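Local coordinates for microcompartments protein (PDB 5VGU), which probably forms hexameric tiles of the beta-carboxysome shell, the protein coat that encloses carbon-fixing enzymes in cyanobacteria, at residues I45-G49 / P91-N95. Sequence-based numbering, arbitrary orientation.
Sequences IIIRG and PIAYN
Arg48, on strand 42-49, reaches across to the backbone of the loop 91-95 and donates from NH1 to the carbonyl O of Ile92 at 2.8 Å. The bond is fairly straight, 159° at the hydrogen. That oxygen lies at the edge of the guanidinium, close to its plane, whereas seen from the carbonyl the donor sits well above the peptide plane. The bend at chi2 (-66°) brings CD within 3.4 Å of the same Ile92 O, and a second bend at chi3 turns the guanidinium toward that oxygen. The guanidinium has further partners: NE donates to the carbonyl of Ala5, NH2 to those of Ser2 and Asp4, and NH1 also forms a salt bridge with Glu87, so the group is held against rotation and its buried charge is probably balanced by that carboxylate. Tyr94 approaches the aliphatic start of the same side chain. Its ring lays one face toward Arg48 CG, 4.2 Å above the plane and offset toward the rim, while Tyr94 OH comes within 3.3 Å of Arg48 CB; the hydroxyl's polar partner is Asp4. Two residues back along the strand, Ile46 meets Ile92 of the loop, the two side chains roughly perpendicular, with Ile46 CG2 and Ile92 CG2 3.8 Å apart. CD1 on the other branch of Ile46 lies 3.8 Å from Pro91 O. A methionine in place of Arg48 would probably leave Glu87 without its charged mate and the carbonyls of Ile92, Ala5, Ser2 and Asp4 without this donor. Ile45 and Ile47 point to the other side of the sheet, onto helix 14-27. The contact thus fastens the segment between helices 84-89 and 99-104 across one face of the antiparallel sheet, opposite helix 14-27, in the alpha/beta BMC-domain fold of hexameric shell proteins.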
loop_
_atom_site.group_PDB
_atom_site.type_symbol
_atom_site.label_atom_id
_atom_site.label_comp_id
_atom_site.label_asym_id
_atom_site.label_seq_id
_atom_site.Cartn_x
_atom_site.Cartn_y
_atom_site.Cartn_z
ATOM N N ILE A 45 4.657 -16.653 -1.161
ATOM C CA ILE A 45 4.811 -17.617 -0.080
ATOM C C ILE A 45 6.240 -18.146 -0.107
ATOM O O ILE A 45 6.887 -18.176 -1.156
ATOM C CB ILE A 45 3.796 -18.774 -0.143
ATOM C CG1 ILE A 45 3.717 -19.376 -1.563
ATOM C CG2 ILE A 45 2.423 -18.288 0.353
ATOM C CD1 ILE A 45 2.861 -20.615 -1.646
ATOM N N ILE A 46 6.715 -18.580 1.063
ATOM C CA ILE A 46 8.093 -19.020 1.266
ATOM C C ILE A 46 8.061 -20.363 1.982
ATOM O O ILE A 46 7.461 -20.495 3.057
ATOM C CB ILE A 46 8.920 -18.004 2.076
ATOM C CG1 ILE A 46 8.950 -16.638 1.362
ATOM C CG2 ILE A 46 10.333 -18.511 2.275
ATOM C CD1 ILE A 46 7.880 -15.714 1.826
ATOM N N ILE A 47 8.755 -21.343 1.422
ATOM C CA ILE A 47 8.886 -22.643 2.058
ATOM C C ILE A 47 10.367 -22.900 2.305
ATOM O O ILE A 47 11.231 -22.351 1.622
ATOM C CB ILE A 47 8.279 -23.808 1.240
ATOM C CG1 ILE A 47 8.880 -23.855 -0.169
ATOM C CG2 ILE A 47 6.779 -23.694 1.169
ATOM C CD1 ILE A 47 8.534 -25.112 -0.951
ATOM N N ARG A 48 10.643 -23.750 3.294
ATOM C CA ARG A 48 11.988 -24.216 3.595
ATOM C C ARG A 48 11.991 -25.730 3.707
ATOM O O ARG A 48 11.008 -26.345 4.141
ATOM C CB ARG A 48 12.515 -23.639 4.902
ATOM C CG ARG A 48 12.548 -22.099 4.948
ATOM C CD ARG A 48 13.558 -21.489 3.952
ATOM N NE ARG A 48 14.925 -21.880 4.253
ATOM C CZ ARG A 48 15.728 -21.296 5.133
ATOM N NH1 ARG A 48 15.336 -20.248 5.843
ATOM N NH2 ARG A 48 16.946 -21.789 5.322
ATOM N N GLY A 49 13.131 -26.306 3.358
ATOM C CA GLY A 49 13.346 -27.729 3.503
ATOM C C GLY A 49 14.585 -28.156 2.745
ATOM O O GLY A 49 15.328 -27.334 2.182
ATOM N N PRO A 91 12.323 -12.063 4.640
ATOM C CA PRO A 91 11.388 -12.836 5.501
ATOM C C PRO A 91 11.278 -14.298 5.092
ATOM O O PRO A 91 10.253 -14.767 4.601
ATOM C CB PRO A 91 10.066 -12.072 5.313
ATOM C CG PRO A 91 10.167 -11.522 3.922
ATOM C CD PRO A 91 11.606 -11.157 3.727
ATOM N N ILE A 92 12.361 -15.052 5.307
ATOM C CA ILE A 92 12.451 -16.435 4.845
ATOM C C ILE A 92 12.876 -17.412 5.929
ATOM O O ILE A 92 13.026 -18.602 5.637
ATOM C CB ILE A 92 13.395 -16.566 3.635
ATOM C CG1 ILE A 92 14.847 -16.208 4.024
ATOM C CG2 ILE A 92 12.889 -15.720 2.479
ATOM C CD1 ILE A 92 15.882 -16.671 2.991
ATOM N N ALA A 93 13.103 -16.955 7.159
ATOM C CA ALA A 93 13.588 -17.823 8.219
ATOM C C ALA A 93 12.463 -18.680 8.795
ATOM O O ALA A 93 11.289 -18.323 8.745
ATOM C CB ALA A 93 14.225 -16.982 9.325
ATOM N N TYR A 94 12.840 -19.832 9.336
ATOM C CA TYR A 94 11.969 -20.538 10.251
ATOM C C TYR A 94 11.637 -19.629 11.434
ATOM O O TYR A 94 12.385 -18.698 11.756
ATOM C CB TYR A 94 12.637 -21.821 10.750
ATOM C CG TYR A 94 12.771 -22.938 9.749
ATOM C CD1 TYR A 94 11.685 -23.739 9.414
ATOM C CD2 TYR A 94 14.013 -23.236 9.173
ATOM C CE1 TYR A 94 11.808 -24.780 8.520
ATOM C CE2 TYR A 94 14.144 -24.278 8.275
ATOM C CZ TYR A 94 13.039 -25.054 7.960
ATOM O OH TYR A 94 13.150 -26.100 7.071
ATOM N N ASN A 95 10.473 -19.861 12.034
ATOM C CA ASN A 95 10.024 -19.081 13.180
ATOM C C ASN A 95 9.291 -19.991 14.162
ATOM O O ASN A 95 8.945 -21.134 13.856
ATOM C CB ASN A 95 9.130 -17.917 12.741
ATOM C CG ASN A 95 7.907 -18.395 11.992
ATOM O OD1 ASN A 95 7.066 -19.073 12.563
ATOM N ND2 ASN A 95 7.822 -18.072 10.703
#